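Local coordinates for staphylococcal nuclease domain-containing protein 1 (Drosophila melanogaster, PDB 2WAC) that cleaves DNA and RNA as an endonuclease, works with the RNA-induced silencing complex, and binds peptides carrying symmetrically dimethylated arginine through its Tudor domain, at residues L57-W68 / E92-L102; A117-T125 / L176-R187. All coordinates share one frame; numbering follows the deposited sequence.

Contact 1: residues L57-W68 / E92-L102; sequences LVAAQFTLDNQW and ETLPTNRLAAL
The guanidinium of Arg98 carries Gln61 OE1 over the centre of one face, with the amide and guanidinium planes only 19° apart, while Asn66 OD1 and the carbonyl oxygen of Phe62 lie at its edge. The Phe62 ring has Leu64 CB over one face, offset toward the rim, and Glu92 at its edge, Phe62 CD1 lying 3.2 Å from Glu92 OE2 and the carboxylate turned 66° to the ring. Gln61 CB sits over one face of the Trp68 indole, again toward the rim; Trp68 CZ3 comes to 4.1 Å from Ala100 CB, with Phe40 of helix 26-42 beside the indole. In the guanidinium plane Arg98 NH2 donates to Asn66 OD1 (2.7 Å, nearly straight), while NE and NH2 both point to Gln61 O, NE at 2.9 Å. A bend at chi3 (74°) brings the guanidinium edge up to the carbonyls of Gln61 and Phe62. Cutting Arg98 back to an alanine is likely to leave Gln61 O and Asn66 OD1 without these donors and the 62-67 loop freer to move. Glu92 OE1 takes the hydroxyl of Thr63 on its syn lone pair (OG1 to OE1, 2.7 Å), whereas OE2 is bound by Tyr85 OH. Pairing of the first and last strands in chain order, 57-61 with 99-101, fits the SH3-like barrel of the Tudor domain, and the loop held here belongs to the region involved in dimethylarginine binding.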
loop_
_atom_site.group_PDB
_atom_site.type_symbol
_atom_site.label_atom_id
_atom_site.label_comp_id
_atom_site.label_asym_id
_atom_site.label_seq_id
_atom_site.Cartn_x
_atom_site.Cartn_y
_atom_site.Cartn_z
ATOM N N LEU A 57 3.469 -0.462 19.415
ATOM C CA LEU A 57 2.264 0.115 18.822
ATOM C C LEU A 57 1.898 1.371 19.608
ATOM O O LEU A 57 1.693 1.314 20.823
ATOM C CB LEU A 57 1.108 -0.890 18.821
ATOM C CG LEU A 57 -0.196 -0.502 18.108
ATOM C CD1 LEU A 57 0.003 -0.297 16.607
ATOM C CD2 LEU A 57 -1.270 -1.548 18.362
ATOM N N VAL A 58 1.827 2.500 18.910
ATOM C CA VAL A 58 1.677 3.805 19.556
ATOM C C VAL A 58 0.562 4.658 18.953
ATOM O O VAL A 58 -0.051 4.295 17.945
ATOM C CB VAL A 58 3.002 4.628 19.496
ATOM C CG1 VAL A 58 4.115 3.933 20.266
ATOM C CG2 VAL A 58 3.426 4.895 18.051
ATOM N N ALA A 59 0.303 5.790 19.600
ATOM C CA ALA A 59 -0.433 6.879 18.984
ATOM C C ALA A 59 0.596 7.897 18.510
ATOM O O ALA A 59 1.483 8.299 19.271
ATOM C CB ALA A 59 -1.393 7.503 19.971
ATOM N N ALA A 60 0.491 8.291 17.246
ATOM C CA ALA A 60 1.422 9.240 16.649
ATOM C C ALA A 60 0.678 10.439 16.083
ATOM O O ALA A 60 -0.312 10.280 15.359
ATOM C CB ALA A 60 2.243 8.565 15.559
ATOM N N GLN A 61 1.160 11.633 16.418
ATOM C CA GLN A 61 0.590 12.876 15.906
ATOM C C GLN A 61 1.224 13.216 14.556
ATOM O O GLN A 61 2.349 13.725 14.491
ATOM C CB GLN A 61 0.779 14.016 16.912
ATOM C CG GLN A 61 -0.174 15.196 16.717
ATOM C CD GLN A 61 0.171 16.391 17.595
ATOM O OE1 GLN A 61 1.299 16.526 18.069
ATOM N NE2 GLN A 61 -0.804 17.268 17.809
ATOM N N PHE A 62 0.487 12.908 13.490
ATOM C CA PHE A 62 0.900 13.127 12.100
ATOM C C PHE A 62 1.323 14.582 11.893
ATOM O O PHE A 62 0.609 15.500 12.301
ATOM C CB PHE A 62 -0.269 12.739 11.176
ATOM C CG PHE A 62 0.076 12.652 9.703
ATOM C CD1 PHE A 62 1.368 12.370 9.267
ATOM C CD2 PHE A 62 -0.930 12.806 8.750
ATOM C CE1 PHE A 62 1.662 12.281 7.906
ATOM C CE2 PHE A 62 -0.651 12.708 7.386
ATOM C CZ PHE A 62 0.651 12.445 6.963
ATOM N N THR A 63 2.489 14.786 11.281
ATOM C CA THR A 63 3.033 16.138 11.086
ATOM C C THR A 63 2.213 16.979 10.107
ATOM O O THR A 63 2.292 18.207 10.131
ATOM C CB THR A 63 4.513 16.136 10.629
ATOM O OG1 THR A 63 4.647 15.429 9.388
ATOM C CG2 THR A 63 5.397 15.501 11.671
ATOM N N LEU A 64 1.428 16.319 9.256
ATOM C CA LEU A 64 0.620 17.021 8.258
ATOM C C LEU A 64 -0.575 17.771 8.853
ATOM O O LEU A 64 -0.789 18.946 8.540
ATOM C CB LEU A 64 0.138 16.065 7.160
ATOM C CG LEU A 64 -0.740 16.695 6.072
ATOM C CD1 LEU A 64 0.119 17.510 5.119
ATOM C CD2 LEU A 64 -1.532 15.643 5.317
ATOM N N ASP A 65 -1.344 17.095 9.705
ATOM C CA ASP A 65 -2.614 17.643 10.194
ATOM C C ASP A 65 -2.692 17.833 11.713
ATOM O O ASP A 65 -3.688 18.354 12.224
ATOM C CB ASP A 65 -3.795 16.793 9.687
ATOM C CG ASP A 65 -3.756 15.347 10.185
ATOM O OD1 ASP A 65 -2.760 14.930 10.816
ATOM O OD2 ASP A 65 -4.741 14.621 9.938
ATOM N N ASN A 66 -1.636 17.421 12.418
ATOM C CA ASN A 66 -1.592 17.409 13.889
ATOM C C ASN A 66 -2.676 16.553 14.554
ATOM O O ASN A 66 -3.042 16.787 15.706
ATOM C CB ASN A 66 -1.565 18.833 14.478
ATOM C CG ASN A 66 -0.227 19.526 14.274
ATOM O OD1 ASN A 66 0.782 18.893 13.957
ATOM N ND2 ASN A 66 -0.207 20.842 14.457
ATOM N N GLN A 67 -3.176 15.556 13.828
ATOM C CA GLN A 67 -4.137 14.615 14.393
ATOM C C GLN A 67 -3.442 13.315 14.794
ATOM O O GLN A 67 -2.372 12.986 14.272
ATOM C CB GLN A 67 -5.304 14.356 13.428
ATOM C CG GLN A 67 -6.066 15.615 12.972
ATOM C CD GLN A 67 -6.562 16.485 14.121
ATOM O OE1 GLN A 67 -7.088 15.988 15.120
ATOM N NE2 GLN A 67 -6.403 17.797 13.976
ATOM N N TRP A 68 -4.047 12.593 15.734
ATOM C CA TRP A 68 -3.467 11.367 16.282
ATOM C C TRP A 68 -3.948 10.122 15.525
ATOM O O TRP A 68 -5.148 9.956 15.286
ATOM C CB TRP A 68 -3.787 11.253 17.777
ATOM C CG TRP A 68 -3.148 12.329 18.633
ATOM C CD1 TRP A 68 -3.697 13.530 18.991
ATOM C CD2 TRP A 68 -1.846 12.288 19.237
ATOM N NE1 TRP A 68 -2.818 14.238 19.779
ATOM C CE2 TRP A 68 -1.676 13.500 19.947
ATOM C CE3 TRP A 68 -0.809 11.345 19.249
ATOM C CZ2 TRP A 68 -0.506 13.796 20.659
ATOM C CZ3 TRP A 68 0.355 11.639 19.960
ATOM C CH2 TRP A 68 0.494 12.857 20.654
ATOM N N GLU A 92 6.497 7.853 8.108
ATOM C CA GLU A 92 7.327 9.050 8.262
ATOM C C GLU A 92 8.308 8.942 9.432
ATOM O O GLU A 92 8.105 8.158 10.366
ATOM C CB GLU A 92 6.473 10.325 8.389
ATOM C CG GLU A 92 5.914 10.602 9.784
ATOM C CD GLU A 92 5.173 11.928 9.877
ATOM O OE1 GLU A 92 5.524 12.874 9.143
ATOM O OE2 GLU A 92 4.237 12.026 10.697
ATOM N N THR A 93 9.372 9.738 9.358
ATOM C CA THR A 93 10.309 9.900 10.465
ATOM C C THR A 93 9.950 11.165 11.249
ATOM O O THR A 93 9.749 12.239 10.674
ATOM C CB THR A 93 11.777 9.900 9.986
ATOM O OG1 THR A 93 12.049 8.667 9.309
ATOM C CG2 THR A 93 12.740 10.040 11.163
ATOM N N LEU A 94 9.906 11.007 12.570
ATOM C CA LEU A 94 9.168 11.890 13.468
ATOM C C LEU A 94 9.867 12.017 14.826
ATOM O O LEU A 94 10.370 11.016 15.331
ATOM C CB LEU A 94 7.780 11.261 13.689
ATOM C CG LEU A 94 6.696 12.153 14.270
ATOM C CD1 LEU A 94 6.654 13.420 13.460
ATOM C CD2 LEU A 94 5.338 11.471 14.270
ATOM N N PRO A 95 9.909 13.233 15.430
ATOM C CA PRO A 95 10.376 13.264 16.827
ATOM C C PRO A 95 9.526 12.390 17.756
ATOM O O PRO A 95 8.302 12.312 17.592
ATOM C CB PRO A 95 10.244 14.741 17.216
ATOM C CG PRO A 95 10.300 15.481 15.929
ATOM C CD PRO A 95 9.614 14.588 14.928
ATOM N N THR A 96 10.183 11.738 18.714
ATOM C CA THR A 96 9.511 10.845 19.663
ATOM C C THR A 96 8.590 11.585 20.639
ATOM O O THR A 96 7.720 10.966 21.258
ATOM C CB THR A 96 10.519 9.987 20.463
ATOM O OG1 THR A 96 11.445 10.845 21.139
ATOM C CG2 THR A 96 11.287 9.052 19.542
ATOM N N ASN A 97 8.773 12.899 20.775
ATOM C CA ASN A 97 7.853 13.708 21.582
ATOM C C ASN A 97 6.459 13.877 20.956
ATOM O O ASN A 97 5.556 14.435 21.580
ATOM C CB ASN A 97 8.475 15.055 22.017
ATOM C CG ASN A 97 8.829 15.968 20.850
ATOM O OD1 ASN A 97 8.145 16.004 19.830
ATOM N ND2 ASN A 97 9.902 16.734 21.015
ATOM N N ARG A 98 6.294 13.379 19.730
ATOM C CA ARG A 98 4.988 13.330 19.065
ATOM C C ARG A 98 4.393 11.920 19.104
ATOM O O ARG A 98 3.440 11.606 18.383
ATOM C CB ARG A 98 5.095 13.839 17.625
ATOM C CG ARG A 98 5.313 15.339 17.521
ATOM C CD ARG A 98 5.467 15.787 16.081
ATOM N NE ARG A 98 4.196 15.789 15.354
ATOM C CZ ARG A 98 3.401 16.848 15.219
ATOM N NH1 ARG A 98 3.722 18.017 15.763
ATOM N NH2 ARG A 98 2.273 16.735 14.533
ATOM N N LEU A 99 4.972 11.076 19.956
ATOM C CA LEU A 99 4.470 9.728 20.185
ATOM C C LEU A 99 3.943 9.599 21.605
ATOM O O LEU A 99 4.496 10.185 22.538
ATOM C CB LEU A 99 5.566 8.684 19.939
ATOM C CG LEU A 99 6.322 8.718 18.604
ATOM C CD1 LEU A 99 7.416 7.664 18.577
ATOM C CD2 LEU A 99 5.390 8.542 17.417
ATOM N N ALA A 100 2.870 8.832 21.757
ATOM C CA ALA A 100 2.306 8.539 23.068
ATOM C C ALA A 100 1.904 7.073 23.136
ATOM O O ALA A 100 1.763 6.410 22.102
ATOM C CB ALA A 100 1.109 9.436 23.342
ATOM N N ALA A 101 1.733 6.565 24.355
ATOM C CA ALA A 101 1.212 5.219 24.550
ATOM C C ALA A 101 -0.212 5.161 24.011
ATOM O O ALA A 101 -1.040 6.024 24.321
ATOM C CB ALA A 101 1.249 4.834 26.023
ATOM N N LEU A 102 -0.477 4.159 23.178
ATOM C CA LEU A 102 -1.817 3.908 22.670
ATOM C C LEU A 102 -2.618 3.181 23.748
ATOM O O LEU A 102 -2.167 2.150 24.259
ATOM C CB LEU A 102 -1.754 3.078 21.382
ATOM C CG LEU A 102 -3.019 2.853 20.543
ATOM C CD1 LEU A 102 -3.563 4.155 19.963
ATOM C CD2 LEU A 102 -2.732 1.864 19.431
HETATM O O HOH W 1 1.176 2.010 23.287
#

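Contact 2: residues A117-T125 / L176-R187; sequences ALALVALPT and LVAEGLVLAEQR
Glu185 meets Leu120 at both ends of its side chain. Its CB sits 3.4 Å from Leu120 O, the same oxygen that accepts the backbone N-H of Glu185. CG stands opposite the backbone N (chi1 -178°) and the chain stays extended, which carries the carboxylate to the turn, OE1 lying 3.6 Å from Leu120 CA. A water donates to OE1 at 2.6 Å and accepts from Leu120 N. Glu185 OE2 makes a long salt bridge (3.7 Å) with Arg187 NH1, but the firmer partner of Arg187 is Glu189. Leu120 is the third residue of a type II beta turn, Leu118 to Val121, and has positive phi; the turn leads into a short antiparallel pairing in which Ala122 and Leu183 exchange backbone bonds. This lies in the SN-like part of the fragment and joins the end of strand 113-118, in its five-stranded sheet, to the exit of helix 172-178, which a Schellman motif at Gly180 ends. Val121 CG1 packs against Val182 CG2 at 3.7 Å, and Leu118 CD2 touches Leu176 CD1 of the helix. Leu120 packs on helix 193-208, and its CD2 lies 3.8 Å from Arg187 CD. Pro124 CG abuts Leu181 O at 3.4 Å.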
loop_
_atom_site.group_PDB
_atom_site.type_symbol
_atom_site.label_atom_id
_atom_site.label_comp_id
_atom_site.label_asym_id
_atom_site.label_seq_id
_atom_site.Cartn_x
_atom_site.Cartn_y
_atom_site.Cartn_z
ATOM N N ALA A 117 1.983 -6.814 -2.956
ATOM C CA ALA A 117 2.808 -6.574 -4.134
ATOM C C ALA A 117 1.916 -6.664 -5.368
ATOM O O ALA A 117 1.116 -7.596 -5.484
ATOM C CB ALA A 117 3.933 -7.594 -4.213
ATOM N N LEU A 118 2.037 -5.697 -6.279
ATOM C CA LEU A 118 1.298 -5.759 -7.542
ATOM C C LEU A 118 1.833 -6.935 -8.353
ATOM O O LEU A 118 3.011 -6.968 -8.717
ATOM C CB LEU A 118 1.400 -4.444 -8.326
ATOM C CG LEU A 118 0.480 -4.255 -9.544
ATOM C CD1 LEU A 118 -0.995 -4.227 -9.149
ATOM C CD2 LEU A 118 0.851 -2.989 -10.302
ATOM N N ALA A 119 0.958 -7.902 -8.611
ATOM C CA ALA A 119 1.356 -9.204 -9.150
ATOM C C ALA A 119 2.067 -9.131 -10.499
ATOM O O ALA A 119 1.558 -8.529 -11.447
ATOM C CB ALA A 119 0.153 -10.139 -9.230
ATOM N N LEU A 120 3.256 -9.734 -10.550
ATOM C CA LEU A 120 4.012 -9.973 -11.792
ATOM C C LEU A 120 4.504 -8.722 -12.536
ATOM O O LEU A 120 4.834 -8.791 -13.722
ATOM C CB LEU A 120 3.226 -10.886 -12.751
ATOM C CG LEU A 120 2.615 -12.204 -12.255
ATOM C CD1 LEU A 120 1.845 -12.860 -13.387
ATOM C CD2 LEU A 120 3.669 -13.161 -11.705
ATOM N N VAL A 121 4.567 -7.595 -11.837
ATOM C CA VAL A 121 5.007 -6.333 -12.430
ATOM C C VAL A 121 6.417 -5.981 -11.951
ATOM O O VAL A 121 6.692 -5.996 -10.749
ATOM C CB VAL A 121 4.006 -5.185 -12.110
ATOM C CG1 VAL A 121 4.631 -3.819 -12.332
ATOM C CG2 VAL A 121 2.737 -5.329 -12.945
ATOM N N ALA A 122 7.305 -5.690 -12.899
ATOM C CA ALA A 122 8.644 -5.200 -12.585
ATOM C C ALA A 122 8.818 -3.793 -13.144
ATOM O O ALA A 122 8.443 -3.527 -14.289
ATOM C CB ALA A 122 9.708 -6.137 -13.149
ATOM N N LEU A 123 9.374 -2.894 -12.334
ATOM C CA LEU A 123 9.659 -1.527 -12.777
ATOM C C LEU A 123 10.703 -1.511 -13.896
ATOM O O LEU A 123 11.582 -2.374 -13.929
ATOM C CB LEU A 123 10.133 -0.657 -11.607
ATOM C CG LEU A 123 9.108 -0.036 -10.653
ATOM C CD1 LEU A 123 9.846 0.670 -9.537
ATOM C CD2 LEU A 123 8.165 0.934 -11.365
ATOM N N PRO A 124 10.601 -0.536 -14.824
ATOM C CA PRO A 124 11.554 -0.423 -15.940
ATOM C C PRO A 124 12.966 -0.012 -15.499
ATOM O O PRO A 124 13.159 0.399 -14.352
ATOM C CB PRO A 124 10.929 0.661 -16.823
ATOM C CG PRO A 124 10.097 1.467 -15.895
ATOM C CD PRO A 124 9.563 0.510 -14.882
ATOM N N THR A 125 13.934 -0.124 -16.410
ATOM C CA THR A 125 15.343 0.152 -16.092
ATOM C C THR A 125 15.653 1.641 -15.888
ATOM O O THR A 125 16.395 1.996 -14.971
ATOM C CB THR A 125 16.326 -0.459 -17.133
ATOM O OG1 THR A 125 16.063 0.077 -18.436
ATOM C CG2 THR A 125 16.206 -1.979 -17.173
ATOM N N LEU A 176 -0.704 -1.718 -17.363
ATOM C CA LEU A 176 0.606 -1.066 -17.275
ATOM C C LEU A 176 1.628 -1.751 -18.188
ATOM O O LEU A 176 2.439 -1.083 -18.834
ATOM C CB LEU A 176 1.123 -1.058 -15.830
ATOM C CG LEU A 176 0.391 -0.285 -14.727
ATOM C CD1 LEU A 176 1.120 -0.473 -13.400
ATOM C CD2 LEU A 176 0.266 1.196 -15.057
ATOM N N VAL A 177 1.574 -3.082 -18.230
ATOM C CA VAL A 177 2.405 -3.885 -19.128
ATOM C C VAL A 177 2.049 -3.621 -20.601
ATOM O O VAL A 177 2.935 -3.336 -21.411
ATOM C CB VAL A 177 2.308 -5.405 -18.794
ATOM C CG1 VAL A 177 3.193 -6.229 -19.714
ATOM C CG2 VAL A 177 2.689 -5.663 -17.342
ATOM N N ALA A 178 0.758 -3.701 -20.932
ATOM C CA ALA A 178 0.279 -3.489 -22.305
ATOM C C ALA A 178 0.572 -2.082 -22.837
ATOM O O ALA A 178 0.744 -1.893 -24.042
ATOM C CB ALA A 178 -1.211 -3.799 -22.406
ATOM N N GLU A 179 0.630 -1.108 -21.930
ATOM C CA GLU A 179 0.974 0.274 -22.278
ATOM C C GLU A 179 2.485 0.511 -22.375
ATOM O O GLU A 179 2.925 1.610 -22.725
ATOM C CB GLU A 179 0.357 1.250 -21.274
ATOM C CG GLU A 179 -1.147 1.439 -21.436
ATOM C CD GLU A 179 -1.793 2.125 -20.245
ATOM O OE1 GLU A 179 -1.152 2.228 -19.175
ATOM O OE2 GLU A 179 -2.957 2.557 -20.378
ATOM N N GLY A 180 3.268 -0.519 -22.062
ATOM C CA GLY A 180 4.727 -0.454 -22.159
ATOM C C GLY A 180 5.383 0.406 -21.096
ATOM O O GLY A 180 6.428 1.008 -21.337
ATOM N N LEU A 181 4.776 0.450 -19.913
ATOM C CA LEU A 181 5.272 1.278 -18.813
ATOM C C LEU A 181 6.079 0.475 -17.797
ATOM O O LEU A 181 6.941 1.022 -17.104
ATOM C CB LEU A 181 4.114 2.003 -18.118
ATOM C CG LEU A 181 3.254 2.934 -18.982
ATOM C CD1 LEU A 181 1.991 3.336 -18.236
ATOM C CD2 LEU A 181 4.037 4.173 -19.435
ATOM N N VAL A 182 5.787 -0.821 -17.713
ATOM C CA VAL A 182 6.501 -1.737 -16.821
ATOM C C VAL A 182 6.859 -3.039 -17.535
ATOM O O VAL A 182 6.391 -3.302 -18.648
ATOM C CB VAL A 182 5.685 -2.071 -15.535
ATOM C CG1 VAL A 182 5.546 -0.850 -14.628
ATOM C CG2 VAL A 182 4.322 -2.662 -15.883
ATOM N N LEU A 183 7.688 -3.848 -16.883
ATOM C CA LEU A 183 8.052 -5.165 -17.391
ATOM C C LEU A 183 7.185 -6.251 -16.761
ATOM O O LEU A 183 6.711 -6.107 -15.630
ATOM C CB LEU A 183 9.539 -5.451 -17.137
ATOM C CG LEU A 183 10.572 -4.488 -17.740
ATOM C CD1 LEU A 183 11.955 -4.741 -17.155
ATOM C CD2 LEU A 183 10.610 -4.587 -19.264
ATOM N N ALA A 184 6.962 -7.323 -17.515
ATOM C CA ALA A 184 6.276 -8.503 -17.006
ATOM C C ALA A 184 7.291 -9.400 -16.310
ATOM O O ALA A 184 8.412 -9.569 -16.795
ATOM C CB ALA A 184 5.596 -9.252 -18.142
ATOM N N GLU A 185 6.900 -9.965 -15.173
ATOM C CA GLU A 185 7.780 -10.846 -14.412
ATOM C C GLU A 185 7.558 -12.307 -14.784
ATOM O O GLU A 185 6.421 -12.783 -14.841
ATOM C CB GLU A 185 7.585 -10.640 -12.906
ATOM C CG GLU A 185 8.498 -11.490 -12.022
ATOM C CD GLU A 185 8.171 -11.376 -10.543
ATOM O OE1 GLU A 185 7.034 -10.990 -10.199
ATOM O OE2 GLU A 185 9.058 -11.679 -9.717
ATOM N N GLN A 186 8.660 -13.003 -15.045
ATOM C CA GLN A 186 8.642 -14.435 -15.292
ATOM C C GLN A 186 8.975 -15.174 -13.996
ATOM O O GLN A 186 10.026 -14.939 -13.396
ATOM C CB GLN A 186 9.649 -14.788 -16.394
ATOM C CG GLN A 186 9.771 -16.278 -16.706
ATOM C CD GLN A 186 8.501 -16.867 -17.285
ATOM O OE1 GLN A 186 7.941 -16.344 -18.250
ATOM N NE2 GLN A 186 8.040 -17.965 -16.697
ATOM N N ARG A 187 8.065 -16.043 -13.560
ATOM C CA ARG A 187 8.308 -16.933 -12.417
ATOM C C ARG A 187 7.605 -18.286 -12.577
ATOM O O ARG A 187 6.713 -18.436 -13.416
ATOM C CB ARG A 187 7.957 -16.261 -11.082
ATOM C CG ARG A 187 6.533 -15.734 -10.956
ATOM C CD ARG A 187 6.411 -14.812 -9.750
ATOM N NE ARG A 187 6.676 -15.508 -8.489
ATOM C CZ ARG A 187 6.964 -14.908 -7.336
ATOM N NH1 ARG A 187 7.037 -13.584 -7.264
ATOM N NH2 ARG A 187 7.187 -15.635 -6.250
HETATM O O HOH W 2 5.272 -10.304 -8.466
#

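In the fold
From the N terminus the chain first lays down strands 5-12 and 17-22, then helix 26-42, before contact 1 opens at strand 57-61. That contact closes a loop of 23 residues, largely strand, and so sets the last strand of the Tudor sheet, 99-101, beside its first, 57-61. Strand 113-118 follows, pairing in the other five-stranded sheet, and contact 2 begins at its end. Here 50 residues intervene, including helix 127-141 and strands 145-152 and 159-164, before 176-187 returns to 117-125. The two closures therefore run in series, neither nested nor crossed. They lie on opposite sides of the chain's centre, their own centres about 35 Å apart, contact 1 within the Tudor barrel, contact 2 in the SN-like part.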